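Local coordinates for protein serine hydrolase CCSP0084 (Cycloclasticus sp. P1, PDB 4I3F) that probably hydrolyses esters and the carbon-carbon bonds of meta-cleavage products, as a serine hydrolase of the alpha/beta hydrolase fold, at residues L50-W63 against C76-Q88. Residues are numbered along the deposited sequence; the frame is centred on the assembly and turned at random.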
ATOM      1  N   LEU A  50       3.907  -0.705  -3.133  1.00  8.05           N
ATOM      2  CA  LEU A  50       2.463  -0.868  -3.324  1.00 10.94           C
ATOM      3  C   LEU A  50       1.697   0.041  -2.372  1.00 11.32           C
ATOM      4  O   LEU A  50       1.803  -0.087  -1.143  1.00 11.40           O
ATOM      5  CB  LEU A  50       2.060  -2.338  -3.127  1.00  9.15           C
ATOM      6  CG  LEU A  50       2.746  -3.360  -4.038  1.00 12.67           C
ATOM      7  CD1 LEU A  50       2.213  -4.772  -3.791  1.00 13.09           C
ATOM      8  CD2 LEU A  50       2.562  -2.972  -5.500  1.00 10.53           C
ATOM      9  N   HIS A  51       0.922   0.961  -2.945  1.00  9.76           N
ATOM     10  CA  HIS A  51       0.215   1.995  -2.187  1.00  8.83           C
ATOM     11  C   HIS A  51      -1.020   1.490  -1.421  1.00 10.69           C
ATOM     12  O   HIS A  51      -1.394   0.321  -1.540  1.00 11.00           O
ATOM     13  CB  HIS A  51      -0.177   3.124  -3.137  1.00 10.69           C
ATOM     14  CG  HIS A  51      -1.253   2.754  -4.110  1.00  9.29           C
ATOM     15  ND1 HIS A  51      -1.028   2.635  -5.466  1.00 16.59           N
ATOM     16  CD2 HIS A  51      -2.573   2.515  -3.926  1.00  8.81           C
ATOM     17  CE1 HIS A  51      -2.163   2.323  -6.069  1.00  8.44           C
ATOM     18  NE2 HIS A  51      -3.112   2.240  -5.159  1.00 15.84           N
ATOM     19  N   GLY A  52      -1.632   2.373  -0.629  1.00 10.62           N
ATOM     20  CA  GLY A  52      -2.777   2.023   0.202  1.00 14.83           C
ATOM     21  C   GLY A  52      -4.128   2.238  -0.455  1.00 17.14           C
ATOM     22  O   GLY A  52      -4.213   2.386  -1.673  1.00 15.09           O
ATOM     23  N   SER A  53      -5.193   2.264   0.343  1.00 14.60           N
ATOM     24  CA  SER A  53      -6.535   2.311  -0.227  1.00 11.86           C
ATOM     25  C   SER A  53      -7.392   3.487   0.246  1.00 17.58           C
ATOM     26  O   SER A  53      -8.608   3.347   0.413  1.00 19.87           O
ATOM     27  CB  SER A  53      -7.268   0.988   0.037  1.00 18.89           C
ATOM     28  OG  SER A  53      -7.239   0.652   1.422  1.00 22.07           O
ATOM     29  N   GLY A  54      -6.775   4.646   0.455  1.00 18.90           N
ATOM     30  CA  GLY A  54      -7.563   5.846   0.672  1.00 22.90           C
ATOM     31  C   GLY A  54      -8.350   6.121  -0.597  1.00 25.25           C
ATOM     32  O   GLY A  54      -7.923   5.729  -1.679  1.00 19.68           O
ATOM     33  N   PRO A  55      -9.527   6.750  -0.480  1.00 29.14           N
ATOM     34  CA  PRO A  55     -10.221   7.124  -1.718  1.00 24.07           C
ATOM     35  C   PRO A  55      -9.339   8.015  -2.597  1.00 25.83           C
ATOM     36  O   PRO A  55      -8.682   8.931  -2.096  1.00 23.11           O
ATOM     37  CB  PRO A  55     -11.430   7.912  -1.210  1.00 31.43           C
ATOM     38  CG  PRO A  55     -11.694   7.347   0.156  1.00 27.82           C
ATOM     39  CD  PRO A  55     -10.350   6.988   0.722  1.00 27.91           C
ATOM     40  N   GLY A  56      -9.291   7.730  -3.892  1.00 21.42           N
ATOM     41  CA  GLY A  56      -8.437   8.500  -4.776  1.00 24.43           C
ATOM     42  C   GLY A  56      -6.967   8.153  -4.652  1.00 21.77           C
ATOM     43  O   GLY A  56      -6.116   8.842  -5.212  1.00 20.88           O
ATOM     44  N   ALA A  57      -6.660   7.086  -3.916  1.00 16.85           N
ATOM     45  CA  ALA A  57      -5.273   6.650  -3.770  1.00 17.28           C
ATOM     46  C   ALA A  57      -4.626   6.338  -5.117  1.00 16.35           C
ATOM     47  O   ALA A  57      -5.291   5.863  -6.042  1.00 15.79           O
ATOM     48  CB  ALA A  57      -5.179   5.432  -2.869  1.00 19.70           C
ATOM     49  N   ASN A  58      -3.331   6.621  -5.214  1.00 14.59           N
ATOM     50  CA  ASN A  58      -2.519   6.186  -6.349  1.00 14.65           C
ATOM     51  C   ASN A  58      -1.067   6.053  -5.903  1.00 20.98           C
ATOM     52  O   ASN A  58      -0.748   6.324  -4.741  1.00 16.39           O
ATOM     53  CB  ASN A  58      -2.706   7.096  -7.589  1.00 12.41           C
ATOM     54  CG  ASN A  58      -2.059   8.490  -7.440  1.00 18.19           C
ATOM     55  OD1 ASN A  58      -1.969   9.242  -8.410  1.00 34.01           O
ATOM     56  ND2 ASN A  58      -1.602   8.822  -6.250  1.00 17.10           N
ATOM     57  N   ALA A  59      -0.192   5.627  -6.806  1.00 13.73           N
ATOM     58  CA  ALA A  59       1.205   5.386  -6.445  1.00 13.30           C
ATOM     59  C   ALA A  59       1.888   6.648  -5.937  1.00 17.41           C
ATOM     60  O   ALA A  59       2.486   6.658  -4.864  1.00 15.83           O
ATOM     61  CB  ALA A  59       1.961   4.812  -7.627  1.00 15.45           C
ATOM     62  N   MET A  60       1.810   7.721  -6.711  1.00 13.54           N
ATOM     63  CA  MET A  60       2.576   8.907  -6.366  1.00 14.61           C
ATOM     64  C   MET A  60       2.114   9.587  -5.081  1.00 20.76           C
ATOM     65  O   MET A  60       2.941  10.135  -4.357  1.00 19.28           O
ATOM     66  CB  MET A  60       2.620   9.892  -7.531  1.00 22.54           C
ATOM     67  CG  MET A  60       3.464   9.384  -8.682  1.00 23.73           C
ATOM     68  SD  MET A  60       5.084   8.836  -8.112  1.00 34.72           S
ATOM     69  CE  MET A  60       5.765  10.426  -7.664  1.00 23.81           C
ATOM     70  N   SER A  61       0.813   9.551  -4.783  1.00 15.76           N
ATOM     71  CA  SER A  61       0.323  10.214  -3.565  1.00 16.86           C
ATOM     72  C   SER A  61       0.936   9.554  -2.330  1.00 18.08           C
ATOM     73  O   SER A  61       1.188  10.216  -1.318  1.00 20.68           O
ATOM     74  CB  SER A  61      -1.210  10.211  -3.477  1.00 21.31           C
ATOM     75  OG  SER A  61      -1.713   8.900  -3.312  1.00 21.27           O
ATOM     76  N   ASN A  62       1.202   8.257  -2.434  1.00 14.65           N
ATOM     77  CA  ASN A  62       1.837   7.509  -1.361  1.00 12.98           C
ATOM     78  C   ASN A  62       3.350   7.651  -1.362  1.00 14.70           C
ATOM     79  O   ASN A  62       3.957   7.858  -0.313  1.00 14.51           O
ATOM     80  CB  ASN A  62       1.523   6.020  -1.497  1.00 13.28           C
ATOM     81  CG  ASN A  62       0.197   5.640  -0.901  1.00 19.37           C
ATOM     82  OD1 ASN A  62       0.103   4.681  -0.126  1.00 15.29           O
ATOM     83  ND2 ASN A  62      -0.846   6.370  -1.270  1.00 18.19           N
ATOM     84  N   TRP A  63       3.958   7.533  -2.542  1.00 11.82           N
ATOM     85  CA  TRP A  63       5.395   7.268  -2.614  1.00 10.75           C
ATOM     86  C   TRP A  63       6.253   8.403  -3.166  1.00 12.63           C
ATOM     87  O   TRP A  63       7.451   8.215  -3.377  1.00 15.65           O
ATOM     88  CB  TRP A  63       5.662   5.960  -3.389  1.00 10.68           C
ATOM     89  CG  TRP A  63       4.922   4.771  -2.839  1.00 14.00           C
ATOM     90  CD1 TRP A  63       4.013   3.989  -3.501  1.00 10.79           C
ATOM     91  CD2 TRP A  63       5.009   4.238  -1.507  1.00 14.67           C
ATOM     92  NE1 TRP A  63       3.539   3.004  -2.665  1.00 11.46           N
ATOM     93  CE2 TRP A  63       4.134   3.135  -1.437  1.00 14.70           C
ATOM     94  CE3 TRP A  63       5.742   4.588  -0.370  1.00 12.44           C
ATOM     95  CZ2 TRP A  63       3.975   2.372  -0.270  1.00 14.32           C
ATOM     96  CZ3 TRP A  63       5.582   3.834   0.789  1.00 14.67           C
ATOM     97  CH2 TRP A  63       4.702   2.745   0.833  1.00 15.29           C
ATOM     98  N   CYS A  76      13.321   1.618  -8.419  1.00 14.88           N
ATOM     99  CA  CYS A  76      11.991   1.649  -7.820  1.00 14.99           C
ATOM    100  C   CYS A  76      10.885   1.529  -8.855  1.00 13.12           C
ATOM    101  O   CYS A  76      10.895   2.236  -9.863  1.00 15.77           O
ATOM    102  CB  CYS A  76      11.801   2.943  -7.033  1.00 14.19           C
ATOM    103  SG  CYS A  76      12.907   3.085  -5.613  1.00 16.90           S
ATOM    104  N   LEU A  77       9.929   0.636  -8.591  1.00 14.45           N
ATOM    105  CA  LEU A  77       8.728   0.513  -9.406  1.00 13.57           C
ATOM    106  C   LEU A  77       7.523   0.768  -8.503  1.00  9.81           C
ATOM    107  O   LEU A  77       7.353   0.096  -7.487  1.00 11.96           O
ATOM    108  CB  LEU A  77       8.639  -0.878 -10.044  1.00 13.64           C
ATOM    109  CG  LEU A  77       9.828  -1.233 -10.942  1.00 16.44           C
ATOM    110  CD1 LEU A  77      10.901  -1.989 -10.171  1.00 15.69           C
ATOM    111  CD2 LEU A  77       9.368  -2.027 -12.160  1.00 24.38           C
ATOM    112  N   ALA A  78       6.704   1.756  -8.860  1.00 11.35           N
ATOM    113  CA  ALA A  78       5.524   2.098  -8.061  1.00  9.34           C
ATOM    114  C   ALA A  78       4.305   2.213  -8.962  1.00  9.93           C
ATOM    115  O   ALA A  78       4.051   3.270  -9.540  1.00 12.57           O
ATOM    116  CB  ALA A  78       5.748   3.408  -7.313  1.00 14.53           C
ATOM    117  N   PRO A  79       3.553   1.118  -9.105  1.00 10.58           N
ATOM    118  CA  PRO A  79       2.394   1.168 -10.002  1.00 12.47           C
ATOM    119  C   PRO A  79       1.126   1.659  -9.309  1.00 10.77           C
ATOM    120  O   PRO A  79       0.994   1.512  -8.087  1.00  9.93           O
ATOM    121  CB  PRO A  79       2.209  -0.300 -10.379  1.00  9.39           C
ATOM    122  CG  PRO A  79       2.652  -1.051  -9.103  1.00  9.87           C
ATOM    123  CD  PRO A  79       3.841  -0.251  -8.627  1.00 11.50           C
ATOM    124  N   ASP A  80       0.209   2.233 -10.083  1.00 13.26           N
ATOM    125  CA  ASP A  80      -1.164   2.371  -9.617  1.00 10.99           C
ATOM    126  C   ASP A  80      -1.723   0.954  -9.574  1.00 13.63           C
ATOM    127  O   ASP A  80      -1.647   0.207 -10.554  1.00 12.33           O
ATOM    128  CB  ASP A  80      -2.014   3.236 -10.555  1.00 11.84           C
ATOM    129  CG  ASP A  80      -1.693   4.727 -10.458  1.00 16.48           C
ATOM    130  OD1 ASP A  80      -0.850   5.127  -9.624  1.00 14.40           O
ATOM    131  OD2 ASP A  80      -2.302   5.507 -11.224  1.00 16.27           O
ATOM    132  N   ILE A  81      -2.261   0.576  -8.424  1.00 13.89           N
ATOM    133  CA  ILE A  81      -2.791  -0.765  -8.235  1.00 10.92           C
ATOM    134  C   ILE A  81      -4.126  -0.841  -8.970  1.00 15.05           C
ATOM    135  O   ILE A  81      -4.824   0.166  -9.107  1.00 11.87           O
ATOM    136  CB  ILE A  81      -2.879  -1.073  -6.723  1.00  8.09           C
ATOM    137  CG1 ILE A  81      -1.467  -1.115  -6.133  1.00 12.49           C
ATOM    138  CG2 ILE A  81      -3.574  -2.391  -6.443  1.00 13.20           C
ATOM    139  CD1 ILE A  81      -1.445  -1.199  -4.616  1.00 11.65           C
ATOM    140  N   ALA A  82      -4.457  -2.021  -9.491  1.00 11.39           N
ATOM    141  CA  ALA A  82      -5.633  -2.178 -10.338  1.00 10.32           C
ATOM    142  C   ALA A  82      -6.878  -1.621  -9.658  1.00 10.56           C
ATOM    143  O   ALA A  82      -7.101  -1.848  -8.462  1.00 13.47           O
ATOM    144  CB  ALA A  82      -5.825  -3.643 -10.730  1.00  9.45           C
ATOM    145  N   GLY A  83      -7.663  -0.860 -10.413  1.00 10.44           N
ATOM    146  CA  GLY A  83      -8.849  -0.226  -9.868  1.00 15.60           C
ATOM    147  C   GLY A  83      -8.585   1.157  -9.305  1.00 14.65           C
ATOM    148  O   GLY A  83      -9.529   1.898  -9.012  1.00 16.21           O
ATOM    149  N   PHE A  84      -7.315   1.511  -9.132  1.00 13.29           N
ATOM    150  CA  PHE A  84      -6.957   2.825  -8.584  1.00 12.52           C
ATOM    151  C   PHE A  84      -6.273   3.645  -9.658  1.00 15.48           C
ATOM    152  O   PHE A  84      -5.643   3.084 -10.553  1.00 13.98           O
ATOM    153  CB  PHE A  84      -5.972   2.691  -7.420  1.00 12.44           C
ATOM    154  CG  PHE A  84      -6.559   2.078  -6.182  1.00 12.85           C
ATOM    155  CD1 PHE A  84      -7.123   2.880  -5.203  1.00 16.05           C
ATOM    156  CD2 PHE A  84      -6.525   0.700  -5.986  1.00 13.26           C
ATOM    157  CE1 PHE A  84      -7.659   2.326  -4.046  1.00 16.58           C
ATOM    158  CE2 PHE A  84      -7.061   0.136  -4.835  1.00 13.10           C
ATOM    159  CZ  PHE A  84      -7.634   0.952  -3.868  1.00 17.17           C
ATOM    160  N   GLY A  85      -6.380   4.967  -9.555  1.00 14.27           N
ATOM    161  CA  GLY A  85      -5.660   5.875 -10.435  1.00 21.70           C
ATOM    162  C   GLY A  85      -5.832   5.570 -11.907  1.00 22.15           C
ATOM    163  O   GLY A  85      -6.953   5.428 -12.384  1.00 21.01           O
ATOM    164  N   LEU A  86      -4.716   5.429 -12.615  1.00 14.24           N
ATOM    165  CA  LEU A  86      -4.750   5.199 -14.056  1.00 17.64           C
ATOM    166  C   LEU A  86      -4.533   3.726 -14.402  1.00 18.92           C
ATOM    167  O   LEU A  86      -4.107   3.395 -15.516  1.00 19.66           O
ATOM    168  CB  LEU A  86      -3.708   6.072 -14.757  1.00 18.97           C
ATOM    169  CG  LEU A  86      -3.971   7.569 -14.638  1.00 23.49           C
ATOM    170  CD1 LEU A  86      -2.791   8.346 -15.193  1.00 23.57           C
ATOM    171  CD2 LEU A  86      -5.239   7.944 -15.370  1.00 22.43           C
ATOM    172  N   SER A  87      -4.837   2.847 -13.451  1.00 13.44           N
ATOM    173  CA  SER A  87      -4.804   1.408 -13.714  1.00 14.06           C
ATOM    174  C   SER A  87      -6.195   0.783 -13.616  1.00 11.83           C
ATOM    175  O   SER A  87      -6.382  -0.240 -12.946  1.00 13.28           O
ATOM    176  CB  SER A  87      -3.844   0.708 -12.754  1.00 14.88           C
ATOM    177  OG  SER A  87      -2.505   1.108 -13.005  1.00 16.33           O
ATOM    178  N   GLN A  88      -7.169   1.398 -14.281  1.00 15.87           N
ATOM    179  CA  GLN A  88      -8.521   0.868 -14.252  0.50 17.32           C
ATOM    180  C   GLN A  88      -8.586  -0.537 -14.850  1.00 13.96           C
ATOM    181  O   GLN A  88      -7.988  -0.823 -15.886  1.00 16.69           O
ATOM    182  CB  GLN A  88      -9.486   1.826 -14.944  0.50 18.56           C
ATOM    183  CG  GLN A  88      -9.566   3.172 -14.232  0.50 21.57           C
ATOM    184  CD  GLN A  88      -9.985   3.034 -12.775  0.50 22.66           C
ATOM    185  OE1 GLN A  88     -11.088   2.586 -12.481  0.50 14.34           O
ATOM    186  NE2 GLN A  88      -9.102   3.423 -11.857  0.50 20.99           N
TER
HETATM  187  O   HOH W   1       2.086   1.755  -5.611  1.00 12.94           O
HETATM  188  O   HOH W   2      -7.674   6.168  -7.311  1.00 16.20           O
HETATM  189  O   HOH W   3       0.786   7.415  -9.597  1.00 15.77           O
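H51, A59, D80, I81 and F84 carry a buried loop-to-loop contact at the C-terminal ends of two neighbouring parallel strands, 46-50 and 75-79, of the alpha/beta hydrolase sheet. H51-G52 opens a loop of the HG type that, in relatives, borders the oxyanion hole. The H51 imidazole is the hub. I81 CD1 sits 3.8 Å from the ring centroid, almost on the ring normal, a CH-pi contact suited to the slender end of an isoleucine; N58 C covers the opposite face toward the rim, sandwiching the ring. With CG wedged between its own backbone N and carbonyl carbon (chi1 70°), the imidazole directs an edge at F84: NE2 lies 3.6 Å from F84 CG, and the planes stand at 81° in a T-shaped pair. Farther along, the F84 ring reaches S53 and A57, CB of A57 lying 4.0 Å from F84 CD1. A water accepts weakly from H51 N and donates to P79 O, bridging the backbones.

D80 ties the start of helix 59-63 to its own loop. Its OD1 takes the N-H of A59 at 2.9 Å, nearly straight (173°), on the anti side and tilted from the carboxylate plane; OD2 accepts from L86 N at 2.8 Å. Lying at the helix's N-terminal end probably helps stabilise its negative charge. Were D80 replaced by an alanine, the A59 and L86 amides would probably lose their acceptor, and the turn would be freer to shift against the helix. G85 must be bare, because a CB would run into D80 OD2 and crowd N58 CB. The small methyl of A59 lets the helix approach A78, CB to CB at 4.1 Å.

M126 of helix 126-137 touches S53, I81 and F84, helix 96-113 packs on L50, P79 and I81, strand 32-39 borders A59, P79 and D80, and L67 of helix 66-70 touches A78.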